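Long-range contacts in dextranase (Pseudarthrobacter oxydans, PDB 6NZS), which catalyses the endohydrolysis of (1->6)-alpha-D-glucosidic linkages in dextran and belongs to glycoside hydrolase family 49: residues A[83-87]-A[361-365]; A[221-225]-A[245-251]; A[240-244]-A[295-299]; A[265-271]-A[315-321]; A[288-292]-A[337-341]. All coordinates share one frame; numbering follows the deposited sequence.

Contact 1: residues A[83-87]-A[361-365]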
# COMPACT_ATOMS: atom_id res chain seq x y z
N LEU A 83 -1.04 -17.47 4.47
CA LEU A 83 -0.12 -16.35 4.29
C LEU A 83 -0.04 -15.51 5.57
O LEU A 83 -1.02 -15.36 6.31
CB LEU A 83 -0.58 -15.45 3.14
CG LEU A 83 -0.84 -16.10 1.79
CD1 LEU A 83 -1.12 -15.05 0.71
CD2 LEU A 83 0.32 -16.97 1.38
N THR A 84 1.13 -14.94 5.82
CA THR A 84 1.30 -13.98 6.90
C THR A 84 2.22 -12.88 6.41
O THR A 84 2.96 -13.05 5.43
CB THR A 84 1.94 -14.59 8.18
OG1 THR A 84 3.32 -14.93 7.94
CG2 THR A 84 1.19 -15.83 8.63
N MET A 85 2.18 -11.75 7.11
CA MET A 85 3.08 -10.64 6.80
C MET A 85 3.75 -10.18 8.09
O MET A 85 3.09 -9.66 8.98
CB MET A 85 2.35 -9.48 6.12
CG MET A 85 3.27 -8.28 5.83
SD MET A 85 2.54 -7.03 4.75
CE MET A 85 2.56 -7.91 3.19
N SER A 86 5.06 -10.39 8.17
CA SER A 86 5.85 -9.92 9.30
C SER A 86 6.59 -8.65 8.90
O SER A 86 6.91 -8.45 7.72
CB SER A 86 6.89 -10.96 9.73
OG SER A 86 6.27 -12.15 10.20
N TRP A 87 6.86 -7.79 9.87
CA TRP A 87 7.63 -6.58 9.57
C TRP A 87 8.34 -6.10 10.82
O TRP A 87 7.83 -6.25 11.94
CB TRP A 87 6.77 -5.46 8.97
CG TRP A 87 5.92 -4.71 9.97
CD1 TRP A 87 6.23 -3.52 10.58
CD2 TRP A 87 4.64 -5.10 10.48
NE1 TRP A 87 5.21 -3.15 11.43
CE2 TRP A 87 4.23 -4.11 11.39
CE3 TRP A 87 3.80 -6.21 10.26
CZ2 TRP A 87 3.01 -4.18 12.07
CZ3 TRP A 87 2.60 -6.28 10.94
CH2 TRP A 87 2.22 -5.27 11.84
N VAL A 361 0.36 -2.25 6.02
CA VAL A 361 0.69 -3.67 6.05
C VAL A 361 -0.55 -4.47 6.42
O VAL A 361 -1.48 -3.96 7.05
CB VAL A 361 1.84 -4.01 7.03
CG1 VAL A 361 3.11 -3.26 6.64
CG2 VAL A 361 1.46 -3.67 8.46
N GLY A 362 -0.54 -5.75 6.05
CA GLY A 362 -1.64 -6.62 6.47
C GLY A 362 -2.99 -6.28 5.87
O GLY A 362 -4.01 -6.37 6.56
N SER A 363 -3.02 -5.93 4.58
CA SER A 363 -4.26 -5.52 3.92
C SER A 363 -4.93 -6.73 3.26
O SER A 363 -5.00 -6.87 2.04
CB SER A 363 -3.96 -4.41 2.91
OG SER A 363 -3.51 -3.24 3.56
N TRP A 364 -5.46 -7.61 4.12
CA TRP A 364 -5.97 -8.89 3.65
C TRP A 364 -7.35 -8.78 3.00
O TRP A 364 -7.61 -9.46 2.00
CB TRP A 364 -6.01 -9.88 4.80
CG TRP A 364 -4.70 -10.00 5.52
CD1 TRP A 364 -4.40 -9.50 6.77
CD2 TRP A 364 -3.52 -10.64 5.05
NE1 TRP A 364 -3.10 -9.81 7.09
CE2 TRP A 364 -2.53 -10.51 6.06
CE3 TRP A 364 -3.19 -11.33 3.87
CZ2 TRP A 364 -1.24 -11.03 5.92
CZ3 TRP A 364 -1.91 -11.85 3.73
CH2 TRP A 364 -0.95 -11.70 4.75
N TYR A 365 -8.24 -7.97 3.57
CA TYR A 365 -9.59 -7.84 3.06
C TYR A 365 -9.61 -7.06 1.75
O TYR A 365 -8.73 -6.23 1.49
CB TYR A 365 -10.45 -7.07 4.06
CG TYR A 365 -10.68 -7.74 5.40
CD1 TYR A 365 -11.22 -9.03 5.48
CD2 TYR A 365 -10.38 -7.07 6.59
CE1 TYR A 365 -11.44 -9.63 6.71
CE2 TYR A 365 -10.60 -7.67 7.82
CZ TYR A 365 -11.12 -8.95 7.87
OH TYR A 365 -11.34 -9.54 9.10
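V361 sets its CG2 methyl over the six-membered ring of W87, where the N-terminal Ig-like domain of family 49 meets the parallel beta-helix. This is a CH-pi contact: V361 CG2 stands 3.7 Å from the ring centroid and 6° off the normal, and the two side chains cross at about a right angle. A broad indole suits a domain interface, since Y56 and F189 also meet it from their own strands. Replacing W87 with alanine would probably open a gap beneath the V361 methyl and deprive these two rings of their partner. M85 reaches out with an extended chain and bends at chi3 (-71°), which lays its sulfur beside V361, with M85 SD 3.8 Å from V361 CB. W364 presents the rim of its benzo ring: M85 N lies in the ring plane at 3.7 Å from W364 CZ2, and L83 CB approaches W364 CZ3 to 3.9 Å. The indole N-H of W364 is spent on S58 OG, again in the Ig-like domain. G362, at a positive phi that glycine tolerates, turns the chain between V361 and W364. Its N-H points at the thioether, a weak bond of 3.6 Å from G362 N to M85 SD.

Contact 2: residues A[221-225]-A[245-251]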
# COMPACT_ATOMS: atom_id res chain seq x y z
N ASN A 221 -11.56 6.80 25.89
CA ASN A 221 -11.93 8.10 26.43
C ASN A 221 -11.39 9.26 25.61
O ASN A 221 -11.44 10.41 26.06
CB ASN A 221 -11.44 8.21 27.88
CG ASN A 221 -9.93 8.10 27.99
OD1 ASN A 221 -9.25 7.65 27.07
ND2 ASN A 221 -9.39 8.52 29.14
N LEU A 222 -10.89 8.99 24.40
CA LEU A 222 -10.19 10.03 23.65
C LEU A 222 -11.13 11.09 23.08
O LEU A 222 -10.66 12.18 22.72
CB LEU A 222 -9.35 9.41 22.53
CG LEU A 222 -8.24 8.47 23.02
CD1 LEU A 222 -7.44 7.95 21.82
CD2 LEU A 222 -7.32 9.17 24.01
N ASN A 223 -12.43 10.81 22.98
CA ASN A 223 -13.35 11.80 22.43
C ASN A 223 -13.47 13.03 23.32
O ASN A 223 -13.83 14.10 22.82
CB ASN A 223 -14.75 11.21 22.22
CG ASN A 223 -14.79 10.11 21.16
OD1 ASN A 223 -13.75 9.62 20.71
ND2 ASN A 223 -15.99 9.73 20.77
N ALA A 224 -13.17 12.90 24.61
CA ALA A 224 -13.36 13.99 25.57
C ALA A 224 -12.04 14.56 26.08
O ALA A 224 -12.05 15.26 27.10
CB ALA A 224 -14.25 13.55 26.73
N VAL A 225 -10.92 14.28 25.42
CA VAL A 225 -9.67 14.92 25.82
C VAL A 225 -9.74 16.41 25.50
O VAL A 225 -10.32 16.84 24.49
CB VAL A 225 -8.44 14.26 25.16
CG1 VAL A 225 -8.35 12.79 25.55
CG2 VAL A 225 -8.48 14.42 23.65
N ALA A 245 -11.63 6.49 17.86
CA ALA A 245 -11.46 7.82 18.45
C ALA A 245 -11.97 8.88 17.49
O ALA A 245 -11.40 9.09 16.42
CB ALA A 245 -9.99 8.05 18.79
N VAL A 246 -13.05 9.55 17.88
CA VAL A 246 -13.60 10.67 17.13
C VAL A 246 -13.19 11.92 17.90
O VAL A 246 -13.73 12.20 18.98
CB VAL A 246 -15.12 10.55 16.99
CG1 VAL A 246 -15.69 11.74 16.22
CG2 VAL A 246 -15.49 9.23 16.29
N LEU A 247 -12.21 12.65 17.37
CA LEU A 247 -11.41 13.59 18.13
C LEU A 247 -12.07 14.97 18.20
O LEU A 247 -12.66 15.43 17.22
CB LEU A 247 -10.01 13.73 17.53
CG LEU A 247 -9.19 12.43 17.54
CD1 LEU A 247 -7.88 12.59 16.79
CD2 LEU A 247 -8.94 11.96 18.96
N PRO A 248 -11.93 15.60 19.37
CA PRO A 248 -12.54 16.92 19.59
C PRO A 248 -11.75 18.01 18.90
O PRO A 248 -10.61 17.80 18.45
CB PRO A 248 -12.49 17.07 21.11
CG PRO A 248 -11.33 16.24 21.53
CD PRO A 248 -11.31 15.06 20.59
N PRO A 249 -12.31 19.22 18.79
CA PRO A 249 -11.70 20.24 17.92
C PRO A 249 -10.36 20.75 18.40
O PRO A 249 -9.59 21.29 17.59
CB PRO A 249 -12.75 21.37 17.90
CG PRO A 249 -13.60 21.12 19.09
CD PRO A 249 -13.62 19.65 19.32
N ASN A 250 -10.03 20.57 19.67
CA ASN A 250 -8.76 21.02 20.22
C ASN A 250 -7.57 20.17 19.75
O ASN A 250 -6.44 20.66 19.78
CB ASN A 250 -8.86 21.00 21.75
CG ASN A 250 -9.70 19.82 22.27
OD1 ASN A 250 -10.95 19.88 22.26
ND2 ASN A 250 -9.03 18.75 22.73
N VAL A 251 -7.80 18.94 19.32
CA VAL A 251 -6.70 18.02 19.02
C VAL A 251 -6.16 18.31 17.62
O VAL A 251 -6.89 18.21 16.62
CB VAL A 251 -7.15 16.56 19.14
CG1 VAL A 251 -5.99 15.64 18.76
CG2 VAL A 251 -7.60 16.28 20.56
O HOH W 1 -14.96 14.27 20.30
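The side-chain amide of N223 meets the backbone of V246 through one face: V246 N stands above the plane of the N223 carbonyl, 43° out of it, and donates to N223 OD1 at 2.9 Å. The same oxygen also takes a hydrogen bond from Y243 OH, so two donors grip it. The N223 torsion sets CG beside the backbone N (chi1 -66°), which swings the amide across to strand 245-247. V225 O is tilted 17° from the plane of the N250 amide; N250 ND2, standing above the V225 carbonyl plane, donates to V225 O over 2.9 Å and gives a second bond to E227 O. Asparagine suits both places, because a short amide can pair with main-chain groups of a turn or an edge strand; N250 itself rides on the type I turn P248-V251. The puckered pyrrolidine of P248 packs against the carbonyl oxygens of N223 and V225, with P248 CG 3.2 Å from V225 O and P248 CD 3.5 Å from N223 O. A water joins the two backbones, donating to N223 O (2.8 Å) and to V246 O. On the buried side, V225 CG2 packs on V251 CG2 at 3.7 Å, and L222 lies against the small A245. The short 3-10 turn at 222-223 thus runs beside 245-247, the outermost strand of a four-stranded parallel sheet that forms one face of the parallel beta-helix; L222 reaches F266 of the next strand, 266-268, and V225 reaches I230 of strand 229-232.

Contact 3: residues A[240-244]-A[295-299]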
# COMPACT_ATOMS: atom_id res chain seq x y z
N GLY A 240 -10.68 -1.35 21.29
CA GLY A 240 -11.74 -2.33 21.22
C GLY A 240 -12.38 -2.41 19.85
O GLY A 240 -12.16 -1.58 18.96
N SER A 241 -13.19 -3.46 19.66
CA SER A 241 -13.87 -3.65 18.39
C SER A 241 -15.03 -2.68 18.17
O SER A 241 -15.52 -2.57 17.04
CB SER A 241 -14.40 -5.08 18.29
OG SER A 241 -15.37 -5.31 19.31
N ASP A 242 -15.47 -1.99 19.22
CA ASP A 242 -16.71 -1.22 19.17
C ASP A 242 -16.50 0.26 19.49
O ASP A 242 -17.42 0.93 19.96
CB ASP A 242 -17.77 -1.84 20.09
CG ASP A 242 -17.33 -1.92 21.54
OD1 ASP A 242 -16.14 -1.70 21.84
OD2 ASP A 242 -18.19 -2.22 22.40
N TYR A 243 -15.31 0.77 19.22
CA TYR A 243 -15.03 2.19 19.41
C TYR A 243 -13.86 2.57 18.52
O TYR A 243 -12.92 1.78 18.35
CB TYR A 243 -14.67 2.50 20.87
CG TYR A 243 -14.04 3.86 21.11
CD1 TYR A 243 -14.83 5.00 21.26
CD2 TYR A 243 -12.66 4.01 21.22
CE1 TYR A 243 -14.26 6.25 21.48
CE2 TYR A 243 -12.08 5.25 21.44
CZ TYR A 243 -12.88 6.37 21.58
OH TYR A 243 -12.29 7.60 21.81
N HIS A 244 -13.94 3.76 17.93
CA HIS A 244 -12.78 4.43 17.37
C HIS A 244 -12.80 5.87 17.84
O HIS A 244 -13.85 6.41 18.20
CB HIS A 244 -12.70 4.32 15.84
CG HIS A 244 -13.71 5.15 15.10
ND1 HIS A 244 -15.04 5.18 15.44
CD2 HIS A 244 -13.57 5.95 14.02
CE1 HIS A 244 -15.69 5.98 14.61
NE2 HIS A 244 -14.82 6.46 13.73
N THR A 295 -20.19 2.05 11.44
CA THR A 295 -20.57 2.90 12.56
C THR A 295 -22.08 3.09 12.64
O THR A 295 -22.60 3.35 13.73
CB THR A 295 -19.84 4.26 12.51
OG1 THR A 295 -20.13 4.93 11.27
CG2 THR A 295 -18.33 4.05 12.62
N ASN A 296 -22.80 2.93 11.53
CA ASN A 296 -24.26 2.94 11.54
C ASN A 296 -24.85 1.68 12.16
O ASN A 296 -26.07 1.63 12.36
CB ASN A 296 -24.80 3.07 10.11
CG ASN A 296 -24.61 4.46 9.53
OD1 ASN A 296 -24.47 5.44 10.27
ND2 ASN A 296 -24.61 4.56 8.21
N ASN A 297 -24.04 0.67 12.45
CA ASN A 297 -24.51 -0.64 12.91
C ASN A 297 -23.77 -1.08 14.17
O ASN A 297 -23.47 -2.26 14.35
CB ASN A 297 -24.39 -1.68 11.81
CG ASN A 297 -25.18 -2.95 12.10
OD1 ASN A 297 -26.03 -2.97 13.00
ND2 ASN A 297 -24.89 -4.02 11.36
N ASN A 298 -23.45 -0.13 15.05
CA ASN A 298 -22.78 -0.42 16.32
C ASN A 298 -21.41 -1.07 16.13
O ASN A 298 -20.98 -1.87 16.96
CB ASN A 298 -23.64 -1.27 17.25
CG ASN A 298 -24.93 -0.58 17.66
OD1 ASN A 298 -25.01 0.64 17.70
ND2 ASN A 298 -25.95 -1.38 17.99
N TYR A 299 -20.72 -0.75 15.03
CA TYR A 299 -19.43 -1.33 14.66
C TYR A 299 -19.52 -2.79 14.23
O TYR A 299 -18.49 -3.40 13.91
CB TYR A 299 -18.35 -1.17 15.75
CG TYR A 299 -17.95 0.26 16.02
CD1 TYR A 299 -18.75 1.09 16.79
CD2 TYR A 299 -16.77 0.78 15.50
CE1 TYR A 299 -18.39 2.40 17.04
CE2 TYR A 299 -16.40 2.08 15.75
CZ TYR A 299 -17.22 2.89 16.52
OH TYR A 299 -16.84 4.19 16.77
O HOH W 2 -15.91 -4.17 14.75
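Y299 and H244 meet through their polar ends, with Y299 OH and H244 ND1 modelled 2.4 Å apart, a very short separation whose exact length is doubtful. With chi1 at 72°, the H244 side chain is held between its own backbone N and carbonyl carbon, and this turns ND1 out to the tyrosine. Y299 has a positive phi, and its CG stands beside the backbone N (chi1 -65°), which lays the ring along the 241-243 backbone. One ring face lies against the D242-Y243 peptide, D242 C being 3.6 Å above the plane and over the centre. A tyrosine suits this place because its flat face packs on the peptide while its hydroxyl reaches the imidazole; H244 ND1 lies at the edge of the Y299 ring, in its plane. The two rings are oblique, their planes 69° apart. T295 adds a methyl, with T295 CG2 3.8 Å from H244 CE1, while its hydroxyl bonds S311 O. A water donates to both S241 O and Y299 O, at 2.8 Å each, and so links two inter-strand loops of the parallel beta-helix, those leading to strands 245-247 and 316-320. In the imidazole-phenol bond either atom could be the donor, so the pair can bond whichever of the two carries the proton.

Contact 4: residues A[265-271]-A[315-321]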
# COMPACT_ATOMS: atom_id res chain seq x y z
N ALA A 265 -8.36 3.38 15.58
CA ALA A 265 -8.49 4.23 14.40
C ALA A 265 -8.83 5.63 14.87
O ALA A 265 -9.31 5.82 15.99
CB ALA A 265 -9.55 3.70 13.44
N PHE A 266 -8.58 6.62 14.02
CA PHE A 266 -8.74 8.02 14.40
C PHE A 266 -9.55 8.76 13.36
O PHE A 266 -9.28 8.64 12.15
CB PHE A 266 -7.39 8.72 14.57
CG PHE A 266 -6.61 8.26 15.76
CD1 PHE A 266 -6.91 8.74 17.02
CD2 PHE A 266 -5.58 7.35 15.62
CE1 PHE A 266 -6.20 8.32 18.13
CE2 PHE A 266 -4.86 6.92 16.73
CZ PHE A 266 -5.17 7.41 17.98
N ARG A 267 -10.51 9.55 13.82
CA ARG A 267 -11.24 10.46 12.96
C ARG A 267 -11.12 11.86 13.54
O ARG A 267 -11.48 12.08 14.71
CB ARG A 267 -12.71 10.08 12.86
CG ARG A 267 -13.51 11.15 12.13
CD ARG A 267 -14.90 10.67 11.76
NE ARG A 267 -15.63 11.73 11.06
CZ ARG A 267 -16.90 11.64 10.70
NH1 ARG A 267 -17.59 10.53 10.97
NH2 ARG A 267 -17.49 12.65 10.07
N PHE A 268 -10.60 12.78 12.75
CA PHE A 268 -10.62 14.20 13.10
C PHE A 268 -11.95 14.72 12.55
O PHE A 268 -12.06 15.08 11.38
CB PHE A 268 -9.43 14.93 12.52
CG PHE A 268 -8.12 14.62 13.20
CD1 PHE A 268 -7.43 13.45 12.91
CD2 PHE A 268 -7.55 15.52 14.09
CE1 PHE A 268 -6.20 13.17 13.52
CE2 PHE A 268 -6.33 15.25 14.69
CZ PHE A 268 -5.65 14.08 14.41
N LEU A 269 -12.96 14.73 13.42
CA LEU A 269 -14.32 15.07 13.00
C LEU A 269 -14.44 16.53 12.60
O LEU A 269 -15.20 16.86 11.69
CB LEU A 269 -15.28 14.76 14.15
CG LEU A 269 -16.73 15.20 14.01
CD1 LEU A 269 -17.50 14.21 13.18
CD2 LEU A 269 -17.36 15.35 15.39
N HIS A 270 -13.69 17.41 13.25
CA HIS A 270 -13.81 18.84 13.07
C HIS A 270 -12.77 19.35 12.07
O HIS A 270 -11.73 18.73 11.85
CB HIS A 270 -13.68 19.54 14.42
CG HIS A 270 -14.63 19.01 15.44
ND1 HIS A 270 -15.94 19.43 15.52
CD2 HIS A 270 -14.47 18.08 16.42
CE1 HIS A 270 -16.55 18.78 16.50
NE2 HIS A 270 -15.68 17.96 17.06
N ASP A 271 -13.09 20.49 11.45
CA ASP A 271 -12.30 21.05 10.36
C ASP A 271 -11.67 22.40 10.72
O ASP A 271 -11.34 23.18 9.82
CB ASP A 271 -13.11 21.15 9.07
CG ASP A 271 -14.34 22.04 9.20
OD1 ASP A 271 -14.55 22.65 10.27
OD2 ASP A 271 -15.11 22.13 8.22
N MET A 315 -9.24 3.96 8.85
CA MET A 315 -8.14 4.04 9.80
C MET A 315 -7.81 5.48 10.16
O MET A 315 -7.54 5.79 11.33
CB MET A 315 -6.91 3.29 9.28
CG MET A 315 -7.12 1.77 9.14
SD MET A 315 -7.55 0.94 10.68
CE MET A 315 -6.04 1.18 11.62
N LEU A 316 -7.86 6.38 9.17
CA LEU A 316 -7.62 7.80 9.36
C LEU A 316 -8.61 8.58 8.51
O LEU A 316 -8.74 8.32 7.31
CB LEU A 316 -6.19 8.17 8.94
CG LEU A 316 -5.06 7.57 9.77
CD1 LEU A 316 -3.74 7.83 9.08
CD2 LEU A 316 -5.07 8.12 11.19
N GLN A 317 -9.30 9.54 9.12
CA GLN A 317 -10.27 10.35 8.40
C GLN A 317 -10.18 11.79 8.87
O GLN A 317 -10.00 12.04 10.07
CB GLN A 317 -11.70 9.83 8.58
CG GLN A 317 -12.76 10.77 8.01
CD GLN A 317 -14.11 10.10 7.86
OE1 GLN A 317 -14.21 8.88 7.88
NE2 GLN A 317 -15.16 10.91 7.73
N PHE A 318 -10.29 12.72 7.93
CA PHE A 318 -10.21 14.14 8.21
C PHE A 318 -11.35 14.88 7.53
O PHE A 318 -11.96 14.38 6.58
CB PHE A 318 -8.89 14.72 7.69
CG PHE A 318 -7.70 14.20 8.42
CD1 PHE A 318 -7.11 12.99 8.05
CD2 PHE A 318 -7.18 14.90 9.49
CE1 PHE A 318 -6.01 12.51 8.75
CE2 PHE A 318 -6.09 14.43 10.17
CZ PHE A 318 -5.50 13.24 9.81
N ALA A 319 -11.62 16.08 8.04
CA ALA A 319 -12.60 16.99 7.47
C ALA A 319 -11.88 18.24 7.01
O ALA A 319 -11.07 18.80 7.75
CB ALA A 319 -13.67 17.35 8.51
N SER A 320 -12.16 18.67 5.78
CA SER A 320 -11.51 19.83 5.18
C SER A 320 -12.51 20.98 5.08
O SER A 320 -13.55 20.84 4.43
CB SER A 320 -10.96 19.50 3.79
OG SER A 320 -10.37 20.66 3.20
N ALA A 321 -12.19 22.10 5.72
CA ALA A 321 -12.97 23.32 5.59
C ALA A 321 -12.61 24.00 4.27
O ALA A 321 -11.67 23.62 3.58
CB ALA A 321 -12.66 24.26 6.75
O HOH W 3 -10.04 17.26 10.06
O HOH W 4 -15.66 20.23 6.38
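R267 and Q317 both send CG away from the backbone N (chi1 171° for R267), and both chains run extended, so that they lie side by side and point the same way. The amide rests on a guanidinium face: Q317 NE2 is 3.4 Å above the plane, the two planes are 24° apart, and L269 CD1 touches the opposite face. R267 NE and Q317 NE2 are both donors, so the groups stack without bonding. Cut back to alanine, R267 would probably leave the Q317 amide and the L269 methyl without the flat group that separates them. Strands 266-268 and 316-320 run parallel, their axes 4.8 Å apart at closest approach, as successive coils of a beta-helix do, joined by F266 N to M315 O (3.0 Å), Q317 N to F266 O (3.2 Å) and F268 N to Q317 O (2.8 Å). The parallel register puts F268 beside F318 on the buried side, with planes 11° apart, but they are slid so far that they barely overlap; F268 CD1 touches F318 CE2 at 3.2 Å. Further on, a water accepts from A319 N and probably donates to H270 O, while a second joins D271 OD2 to S320 O.

Contact 5: residues A[288-292]-A[337-341]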
# COMPACT_ATOMS: atom_id res chain seq x y z
N GLN A 288 -8.79 -5.27 15.57
CA GLN A 288 -9.96 -5.57 16.38
C GLN A 288 -11.27 -5.35 15.65
O GLN A 288 -12.32 -5.82 16.12
CB GLN A 288 -9.96 -4.76 17.68
CG GLN A 288 -8.71 -4.97 18.52
CD GLN A 288 -8.69 -4.18 19.82
OE1 GLN A 288 -8.91 -2.97 19.82
NE2 GLN A 288 -8.41 -4.86 20.92
N TYR A 289 -11.26 -4.66 14.51
CA TYR A 289 -12.48 -4.34 13.79
C TYR A 289 -12.82 -5.45 12.80
O TYR A 289 -11.94 -6.00 12.14
CB TYR A 289 -12.34 -3.01 13.04
CG TYR A 289 -12.03 -1.83 13.93
CD1 TYR A 289 -12.94 -1.40 14.89
CD2 TYR A 289 -10.84 -1.13 13.80
CE1 TYR A 289 -12.67 -0.33 15.71
CE2 TYR A 289 -10.55 -0.05 14.61
CZ TYR A 289 -11.47 0.35 15.56
OH TYR A 289 -11.17 1.42 16.37
N VAL A 290 -14.12 -5.76 12.72
CA VAL A 290 -14.60 -6.69 11.71
C VAL A 290 -14.51 -6.04 10.33
O VAL A 290 -14.53 -4.81 10.19
CB VAL A 290 -16.05 -7.10 12.05
CG1 VAL A 290 -17.00 -5.91 11.88
CG2 VAL A 290 -16.51 -8.27 11.21
N TYR A 291 -14.39 -6.88 9.30
CA TYR A 291 -14.50 -6.41 7.92
C TYR A 291 -15.76 -5.57 7.77
O TYR A 291 -16.84 -5.98 8.20
CB TYR A 291 -14.61 -7.61 6.99
CG TYR A 291 -14.82 -7.29 5.53
CD1 TYR A 291 -13.92 -6.50 4.82
CD2 TYR A 291 -15.92 -7.80 4.83
CE1 TYR A 291 -14.10 -6.23 3.48
CE2 TYR A 291 -16.11 -7.54 3.49
CZ TYR A 291 -15.20 -6.76 2.81
OH TYR A 291 -15.39 -6.50 1.47
N GLU A 292 -15.62 -4.40 7.15
CA GLU A 292 -16.75 -3.50 6.91
C GLU A 292 -17.48 -3.18 8.21
O GLU A 292 -18.71 -3.12 8.26
CB GLU A 292 -17.70 -4.06 5.84
CG GLU A 292 -17.27 -3.80 4.40
CD GLU A 292 -18.26 -4.34 3.38
OE1 GLU A 292 -18.88 -5.40 3.65
OE2 GLU A 292 -18.44 -3.71 2.32
N PRO A 337 -6.22 -3.00 8.20
CA PRO A 337 -7.42 -2.17 8.10
C PRO A 337 -8.65 -3.03 7.82
O PRO A 337 -8.56 -4.04 7.10
CB PRO A 337 -7.11 -1.24 6.93
CG PRO A 337 -6.14 -2.00 6.09
CD PRO A 337 -5.30 -2.77 7.06
N PRO A 338 -9.81 -2.67 8.38
CA PRO A 338 -11.06 -3.37 8.05
C PRO A 338 -11.77 -2.80 6.83
O PRO A 338 -12.75 -3.41 6.36
CB PRO A 338 -11.91 -3.12 9.30
CG PRO A 338 -11.48 -1.74 9.75
CD PRO A 338 -9.98 -1.70 9.48
N TYR A 339 -11.29 -1.68 6.29
CA TYR A 339 -11.91 -0.97 5.17
C TYR A 339 -10.86 -0.03 4.59
O TYR A 339 -9.66 -0.28 4.73
CB TYR A 339 -13.21 -0.29 5.66
CG TYR A 339 -14.19 0.07 4.57
CD1 TYR A 339 -14.80 -0.92 3.81
CD2 TYR A 339 -14.51 1.40 4.29
CE1 TYR A 339 -15.71 -0.60 2.81
CE2 TYR A 339 -15.41 1.73 3.30
CZ TYR A 339 -16.01 0.73 2.56
OH TYR A 339 -16.92 1.04 1.56
N HIS A 340 -11.31 1.06 3.96
CA HIS A 340 -10.35 1.99 3.35
C HIS A 340 -9.42 2.57 4.40
O HIS A 340 -9.81 2.82 5.55
CB HIS A 340 -11.06 3.17 2.68
CG HIS A 340 -12.02 2.79 1.60
ND1 HIS A 340 -12.85 3.72 0.99
CD2 HIS A 340 -12.29 1.61 1.01
CE1 HIS A 340 -13.59 3.11 0.08
NE2 HIS A 340 -13.27 1.83 0.07
N SER A 341 -8.17 2.83 3.99
CA SER A 341 -7.16 3.34 4.91
C SER A 341 -7.39 4.81 5.26
O SER A 341 -7.18 5.21 6.41
CB SER A 341 -5.76 3.15 4.33
OG SER A 341 -5.58 3.88 3.11
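P338 lays the edge of its ring along the base of Y289, with P338 CG 3.6 Å from Y289 CB and the two side chains side by side, pointing the same way. The phenol end of Y289 leads elsewhere, its hydroxyl bonding Y243 O. A proline suits the spot: its compact, rigid ring packs against the 289-291 backbone, where P338 CB comes within 3.2 Å of V290 O, and it brings no backbone N-H that would need a partner. Its carbonyl is the polar link of the contact, since E292 N donates to P338 O at 3.1 Å in a nearly straight bond (174°), with the donor tilted from the carbonyl plane. E292 is in a left-handed backbone conformation, and its N-H is turned to the proline. E292 CG lies over the centre of the Y291 ring and also touches Y339 CD1 at 3.8 Å, where glutamate and tyrosine cross obliquely. The E292 CG is set beside the backbone N (chi1 -82°), and the extended chain carries the carboxylate to K71, with which OE1 forms a salt bridge. The Y291 ring also meets Y365. The contact joins two inter-strand loops of the parallel beta-helix, one running from 283-285 to 316-320 and the other from 325-335 to 342-346.

Along the chain contact 1 spans all the others, its segments 83-87 and 361-365 bracketing them. Contact 2 closes before contacts 4 and 5 open; contact 3 alternates with contacts 2, 4 and 5, and contacts 4 and 5 alternate with each other. Contacts 2 and 4 share the parallel sheet of the beta-helix through neighbouring strands 245-247 and 266-268, their centres 11 Å apart. Contacts 3 and 5 lie in the loops joining coils, their centres also 11 Å apart, tied together by Y243 O to Y289 OH. Contact 5 touches contact 1, 13 Å away between centres, through Y365 and Y291, so that contact 1 joins the Ig-like domain to the beta-helix, and contact 5 continues from it.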